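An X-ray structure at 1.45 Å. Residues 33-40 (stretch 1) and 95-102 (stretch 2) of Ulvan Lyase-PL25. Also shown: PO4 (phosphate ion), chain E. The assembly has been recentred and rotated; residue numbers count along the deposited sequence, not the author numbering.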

# COMPACT_ATOMS: atom_id res chain seq x y z
N GLY A 33 17.59 4.37 2.90
CA GLY A 33 16.50 3.43 3.10
C GLY A 33 16.99 2.12 3.69
O GLY A 33 18.14 1.74 3.52
N VAL A 34 16.08 1.41 4.38
CA VAL A 34 16.38 0.09 4.92
C VAL A 34 15.27 -0.89 4.59
O VAL A 34 14.11 -0.52 4.39
CB VAL A 34 16.64 0.05 6.44
CG1 VAL A 34 17.69 1.08 6.82
CG2 VAL A 34 15.38 0.26 7.24
N GLY A 35 15.64 -2.17 4.55
CA GLY A 35 14.65 -3.23 4.38
C GLY A 35 13.93 -3.10 3.05
O GLY A 35 14.56 -3.03 2.00
N ASN A 36 12.60 -3.10 3.09
CA ASN A 36 11.76 -2.68 1.97
C ASN A 36 11.30 -1.27 2.30
O ASN A 36 10.44 -1.10 3.18
CB ASN A 36 10.53 -3.58 1.82
CG ASN A 36 10.86 -4.97 1.44
OD1 ASN A 36 11.89 -5.25 0.83
ND2 ASN A 36 9.97 -5.88 1.79
N PRO A 37 11.84 -0.22 1.68
CA PRO A 37 11.52 1.13 2.16
C PRO A 37 10.16 1.65 1.74
O PRO A 37 9.73 2.67 2.29
CB PRO A 37 12.62 2.00 1.57
CG PRO A 37 13.76 1.07 1.35
CD PRO A 37 13.11 -0.24 0.94
N LEU A 38 9.50 0.95 0.82
CA LEU A 38 8.25 1.36 0.20
C LEU A 38 7.45 0.11 -0.11
O LEU A 38 8.01 -0.97 -0.29
CB LEU A 38 8.51 2.03 -1.15
CG LEU A 38 9.37 3.28 -1.16
CD1 LEU A 38 9.82 3.57 -2.59
CD2 LEU A 38 8.62 4.45 -0.58
N ALA A 39 6.12 0.28 -0.24
CA ALA A 39 5.24 -0.78 -0.74
C ALA A 39 3.93 -0.15 -1.18
O ALA A 39 3.55 0.91 -0.68
CB ALA A 39 4.94 -1.83 0.33
N ILE A 40 3.21 -0.84 -2.06
CA ILE A 40 1.95 -0.30 -2.56
C ILE A 40 0.91 -0.22 -1.46
O ILE A 40 0.05 0.66 -1.51
CB ILE A 40 1.51 -1.15 -3.78
CG1 ILE A 40 2.37 -0.74 -4.99
CG2 ILE A 40 0.04 -0.96 -4.09
CD1 ILE A 40 2.30 -1.67 -6.14
N LYS A 95 15.66 -9.11 10.97
CA LYS A 95 16.48 -7.90 11.00
C LYS A 95 15.63 -6.66 10.76
O LYS A 95 15.72 -5.68 11.51
CB LYS A 95 17.63 -7.97 10.00
CG LYS A 95 18.57 -6.77 10.12
CD LYS A 95 19.76 -6.86 9.15
CE LYS A 95 20.60 -5.58 9.18
NZ LYS A 95 21.56 -5.47 8.03
N PHE A 96 14.81 -6.67 9.70
CA PHE A 96 13.92 -5.56 9.39
C PHE A 96 12.50 -6.06 9.25
O PHE A 96 12.24 -7.06 8.57
CB PHE A 96 14.34 -4.80 8.13
CG PHE A 96 15.62 -4.04 8.29
CD1 PHE A 96 15.69 -2.94 9.13
CD2 PHE A 96 16.78 -4.44 7.65
CE1 PHE A 96 16.87 -2.26 9.32
CE2 PHE A 96 17.96 -3.75 7.83
CZ PHE A 96 18.00 -2.66 8.66
N ASP A 97 11.57 -5.37 9.90
CA ASP A 97 10.17 -5.77 9.93
C ASP A 97 9.41 -5.23 8.73
O ASP A 97 8.71 -5.99 8.05
CB ASP A 97 9.53 -5.30 11.24
CG ASP A 97 8.06 -5.64 11.32
OD1 ASP A 97 7.28 -5.08 10.54
OD2 ASP A 97 7.71 -6.48 12.18
N ASN A 98 9.55 -3.94 8.45
CA ASN A 98 9.05 -3.24 7.27
C ASN A 98 7.57 -2.89 7.32
O ASN A 98 7.11 -2.12 6.47
CB ASN A 98 9.32 -3.99 5.95
CG ASN A 98 10.76 -4.31 5.75
OD1 ASN A 98 11.63 -3.44 5.90
ND2 ASN A 98 11.05 -5.56 5.44
N HIS A 99 6.81 -3.39 8.28
CA HIS A 99 5.36 -3.19 8.21
C HIS A 99 4.92 -1.81 8.68
O HIS A 99 3.73 -1.47 8.52
CB HIS A 99 4.65 -4.24 9.03
CG HIS A 99 4.64 -5.59 8.41
ND1 HIS A 99 5.78 -6.34 8.25
CD2 HIS A 99 3.62 -6.33 7.90
CE1 HIS A 99 5.47 -7.49 7.68
NE2 HIS A 99 4.16 -7.51 7.47
N GLY A 100 5.84 -1.03 9.23
CA GLY A 100 5.54 0.29 9.71
C GLY A 100 6.13 1.41 8.88
O GLY A 100 6.21 2.55 9.36
N LYS A 101 6.54 1.11 7.65
CA LYS A 101 6.95 2.17 6.74
C LYS A 101 5.81 3.17 6.61
O LYS A 101 4.65 2.82 6.82
CB LYS A 101 7.36 1.58 5.39
CG LYS A 101 6.19 1.02 4.60
CD LYS A 101 6.61 0.43 3.26
CE LYS A 101 7.25 -0.94 3.33
NZ LYS A 101 6.27 -1.99 3.79
N PRO A 102 6.11 4.44 6.30
CA PRO A 102 5.13 5.51 6.52
C PRO A 102 4.07 5.64 5.44
O PRO A 102 4.29 5.37 4.26
CB PRO A 102 5.99 6.77 6.55
CG PRO A 102 7.18 6.41 5.71
CD PRO A 102 7.45 4.98 6.02
P PO4 E . 1.74 -10.03 7.97
O1 PO4 E . 2.09 -11.47 8.27
O2 PO4 E . 0.39 -9.93 7.39
O3 PO4 E . 2.78 -9.57 6.97
O4 PO4 E . 1.80 -9.26 9.29
O HOH W 1 7.31 -4.50 2.87

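Two irregular segments, more than sixty residues apart in sequence, meet here through one direct hydrogen bond, with a glycine passing so close to the acceptor that a side chain would not fit. The bond runs from Asn-36 N to Asn-98 OD1, 3.0 Å long with an N-H...acceptor angle of 159°, so the donor is a backbone NH and the acceptor a side-chain amide oxygen. The same oxygen lies 3.4 Å from Gly-35 CA. An ideal CB on Gly-35 would come to 2.1 Å from Asn-98 OD1, a clash, and would crowd Phe-96 CB at 3.1 Å; the positive phi of 62° favours glycine independently.

Beside the glycine, Val-34 and Phe-96 form the apolar part of the contact. Val-34 CB sits over one face of the Phe-96 ring, 4.0 Å from its centroid and 23° off the ring normal, a CH-pi arrangement, while Val-34 CG2 approaches Phe-96 CE1 to 3.6 Å. Gly-35 N also lies over one face of this ring, 4.0 Å from Phe-96 CD2, so the aromatic side chain covers both valine and the start of the glycine backbone.

Lys-101 has the largest area covered by the opposing stretch. Its side chain is not fully extended: chi1, chi3 and chi4 are p and chi2 is t, and its methylenes pack along the backbone of stretch 1. Lys-101 CE comes to 3.2 Å from Asn-36 O, and Lys-101 CD lies 3.5 Å from both Leu-38 C and Ala-39 N. The CA-to-CB bonds of Pro-37 and Leu-38 point away from stretch 2, and it is main-chain atoms of these residues that meet the lysine. The bend returns the ammonium group to its own loop, where Lys-101 NZ donates to Asn-98 O at 2.8 Å. This closes across the type I turn from Asn-98 to Lys-101, whose own backbone bond, Lys-101 N to Asn-98 O, is weak at 3.5 Å. Water 1 extends the polar network between the stretches, accepting from Lys-101 NZ at 2.9 Å and from Asn-36 ND2 at 3.2 Å.

Within the turn, the CA-to-CB bond of His-99 points away from stretch 1, and the residue is held by Asp-97: His-99 N donates to Asp-97 OD1 (2.9 Å), and His-99 ND1 to Asp-97 O (3.0 Å). ND1 and NE2 both donate, as in a doubly protonated imidazolium ring; His-99 NE2 donates to PO4 O3 at 2.5 Å, a short bond near the ring plane to an ion probably derived from the crystallisation liquor.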